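Local coordinates for proteasome protein (Corynebacterium glutamicum ATCC 13032, PDB 2P90) that is of unknown function but belongs to the PAC2 family, whose members are linked to proteasome assembly, and packs here against another copy of itself, at the interface of chains A and B. Sequence-based numbering; all coordinates share one arbitrary frame. Chains: chain A/B, Hypothetical protein Cgl1923.

The interface of chains A and B. Residues chain A 68, 70, 73; chain B 34, 68, 72, 111-113.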
ATOM      1  N   ASP A  68       1.162   7.672  -0.793  1.00 37.61           N
ATOM      2  CA  ASP A  68       0.044   6.760  -1.081  1.00 38.28           C
ATOM      3  C   ASP A  68      -1.015   7.127  -0.052  1.00 38.32           C
ATOM      4  O   ASP A  68      -0.917   6.733   1.112  1.00 37.65           O
ATOM      5  CB  ASP A  68       0.477   5.287  -0.871  1.00 38.93           C
ATOM      6  CG  ASP A  68      -0.646   4.268  -1.226  1.00 40.13           C
ATOM      7  OD1 ASP A  68      -1.821   4.480  -0.918  1.00 39.85           O
ATOM      8  OD2 ASP A  68      -0.344   3.243  -1.846  1.00 45.76           O
ATOM      9  N   ARG A  70      -4.331   6.421   0.322  1.00 37.71           N
ATOM     10  CA  ARG A  70      -5.160   5.330   0.874  1.00 37.85           C
ATOM     11  C   ARG A  70      -4.387   4.598   1.921  1.00 38.49           C
ATOM     12  O   ARG A  70      -4.997   4.020   2.814  1.00 38.40           O
ATOM     13  CB  ARG A  70      -5.673   4.359  -0.198  1.00 38.16           C
ATOM     14  CG  ARG A  70      -6.854   4.967  -0.993  1.00 38.04           C
ATOM     15  CD  ARG A  70      -7.464   4.038  -2.027  1.00 36.81           C
ATOM     16  NE  ARG A  70      -8.302   3.035  -1.398  1.00 36.49           N
ATOM     17  CZ  ARG A  70      -7.956   1.761  -1.200  1.00 37.38           C
ATOM     18  NH1 ARG A  70      -6.788   1.309  -1.614  1.00 37.25           N
ATOM     19  NH2 ARG A  70      -8.791   0.929  -0.583  1.00 32.21           N
ATOM     20  N   ARG A  73      -4.267   8.002   4.772  1.00 41.40           N
ATOM     21  CA  ARG A  73      -5.633   8.511   5.096  1.00 41.79           C
ATOM     22  C   ARG A  73      -5.529   9.676   6.123  1.00 42.21           C
ATOM     23  O   ARG A  73      -5.903   9.524   7.294  1.00 40.66           O
ATOM     24  CB  ARG A  73      -6.645   7.399   5.526  1.00 41.37           C
ATOM     25  CG  ARG A  73      -6.629   6.066   4.743  1.00 43.29           C
ATOM     26  CD  ARG A  73      -7.978   5.290   4.591  1.00 40.98           C
ATOM     27  NE  ARG A  73      -8.708   6.060   3.617  1.00 43.21           N
ATOM     28  CZ  ARG A  73      -9.178   5.678   2.435  1.00 37.70           C
ATOM     29  NH1 ARG A  73      -9.179   4.429   2.016  1.00 32.96           N
ATOM     30  NH2 ARG A  73      -9.732   6.629   1.693  1.00 39.15           N
TER
ATOM     31  N   GLY B  34     -13.674   1.708  -1.937  1.00 39.92           N
ATOM     32  CA  GLY B  34     -12.372   1.562  -1.304  1.00 39.95           C
ATOM     33  C   GLY B  34     -12.213   2.234   0.045  1.00 39.89           C
ATOM     34  O   GLY B  34     -11.210   2.024   0.751  1.00 40.53           O
ATOM     35  N   ASP B  68      -2.550   2.114  -7.015  1.00 37.27           N
ATOM     36  CA  ASP B  68      -1.527   1.146  -6.613  1.00 36.79           C
ATOM     37  C   ASP B  68      -2.064  -0.213  -7.014  1.00 35.68           C
ATOM     38  O   ASP B  68      -2.889  -0.787  -6.336  1.00 34.27           O
ATOM     39  CB  ASP B  68      -1.305   1.177  -5.082  1.00 37.05           C
ATOM     40  CG  ASP B  68      -0.195   0.198  -4.621  1.00 40.52           C
ATOM     41  OD1 ASP B  68      -0.040  -0.916  -5.206  1.00 39.71           O
ATOM     42  OD2 ASP B  68       0.530   0.536  -3.658  1.00 43.58           O
ATOM     43  N   ARG B  72      -4.729  -3.199  -5.399  1.00 38.46           N
ATOM     44  CA  ARG B  72      -6.048  -3.521  -5.964  1.00 38.84           C
ATOM     45  C   ARG B  72      -6.133  -4.847  -6.695  1.00 39.69           C
ATOM     46  O   ARG B  72      -7.136  -5.549  -6.550  1.00 39.21           O
ATOM     47  CB  ARG B  72      -6.518  -2.451  -6.915  1.00 38.72           C
ATOM     48  CG  ARG B  72      -6.386  -1.063  -6.405  1.00 42.34           C
ATOM     49  CD  ARG B  72      -7.186  -0.776  -5.082  1.00 50.98           C
ATOM     50  NE  ARG B  72      -7.324   0.667  -5.053  1.00 55.49           N
ATOM     51  CZ  ARG B  72      -8.428   1.364  -4.885  1.00 51.93           C
ATOM     52  NH1 ARG B  72      -9.594   0.824  -4.617  1.00 51.32           N
ATOM     53  NH2 ARG B  72      -8.302   2.652  -4.940  1.00 55.96           N
ATOM     54  N   GLU B 111     -11.831   4.408  -5.468  1.00 34.87           N
ATOM     55  CA  GLU B 111     -11.197   5.565  -4.827  1.00 34.87           C
ATOM     56  C   GLU B 111      -9.712   5.543  -5.233  1.00 36.19           C
ATOM     57  O   GLU B 111      -9.069   4.523  -5.035  1.00 36.23           O
ATOM     58  CB  GLU B 111     -11.298   5.468  -3.294  1.00 34.47           C
ATOM     59  CG  GLU B 111     -10.430   6.480  -2.567  1.00 33.52           C
ATOM     60  CD  GLU B 111     -10.466   6.374  -1.055  1.00 35.02           C
ATOM     61  OE1 GLU B 111     -10.330   5.250  -0.499  1.00 32.37           O
ATOM     62  OE2 GLU B 111     -10.610   7.449  -0.415  1.00 35.51           O
ATOM     63  N   PRO B 112      -9.150   6.644  -5.797  1.00 36.39           N
ATOM     64  CA  PRO B 112      -7.676   6.630  -6.086  1.00 36.05           C
ATOM     65  C   PRO B 112      -6.793   6.322  -4.880  1.00 36.00           C
ATOM     66  O   PRO B 112      -7.090   6.799  -3.777  1.00 37.03           O
ATOM     67  CB  PRO B 112      -7.401   8.069  -6.550  1.00 35.51           C
ATOM     68  CG  PRO B 112      -8.738   8.482  -7.192  1.00 37.06           C
ATOM     69  CD  PRO B 112      -9.796   7.891  -6.262  1.00 36.40           C
ATOM     70  N   ASP B 113      -5.719   5.550  -5.079  1.00 35.85           N
ATOM     71  CA  ASP B 113      -4.697   5.387  -4.031  1.00 35.82           C
ATOM     72  C   ASP B 113      -3.787   6.648  -3.984  1.00 35.96           C
ATOM     73  O   ASP B 113      -3.282   7.018  -2.926  1.00 35.99           O
ATOM     74  CB  ASP B 113      -3.805   4.171  -4.288  1.00 34.72           C
ATOM     75  CG  ASP B 113      -4.537   2.871  -4.276  1.00 36.45           C
ATOM     76  OD1 ASP B 113      -4.807   2.312  -3.170  1.00 39.47           O
ATOM     77  OD2 ASP B 113      -4.784   2.339  -5.384  1.00 38.06           O
TER
HETATM   78  O   HOH W   1      -2.865   1.822  -1.395  1.00 37.12           O
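A:Arg70 reaches from the short helix 69-72 of one PAC2-family chain across to a polar patch of its neighbour, bordered by B:Gly34, B:Glu111, B:Asp113 and B:Arg72. Its three guanidinium nitrogens each find a separate acceptor, all close to the guanidinium plane. A:Arg70 NH1 forms a salt bridge to the carboxylate oxygen OD1 of B:Asp113 at 2.7 Å, on the syn side but tilted out of the carboxylate plane. A:Arg70 NH2 donates to the carbonyl O of B:Gly34 at 3.0 Å, nearly straight at 166°. A:Arg70 NE meets OE1 of B:Glu111 at 3.1 Å from the anti side, again tilted out of the carboxylate plane, in a more bent bond. The B:Asp113 and B:Glu111 carboxylates both stand steeply to the guanidinium. A bend at chi3 (76°) swings the end of the otherwise extended arginine chain so that its edge faces these acceptors.

One face of this guanidinium is stacked by that of B:Arg72, the planes nearly parallel; A:Arg70 CZ lies 3.7 Å from B:Arg72 CZ, with an offset toward the rim. The like charges are probably offset by the carboxylates around them: B:Arg72 NE is itself salt-bridged to B:Asp113 OD2 at 3.1 Å. The backbone N of B:Asp68 donates to the same OD2 from the opposite face of the carboxylate, which should fix its rotation and present OD1 to A:Arg70.

A:Arg73 approaches B:Glu111 end-on through NH1 and NH2, its guanidinium only 27° from the carboxylate plane. A:Arg73 NH1 hydrogen-bonds to B:Glu111 OE1 at 2.9 Å. A:Arg73 NH2 also bonds OE1, which thus accepts from both these nitrogens and A:Arg70 NE; the NH2 contact with OE2 is too short to trust in detail. A bridging water extends the polar contact, bound by both carboxylate oxygens of A:Asp68 and by B:Asp113 OD1. The two chains are copies of one protein in a deposited trimer, which may not be the biological assembly.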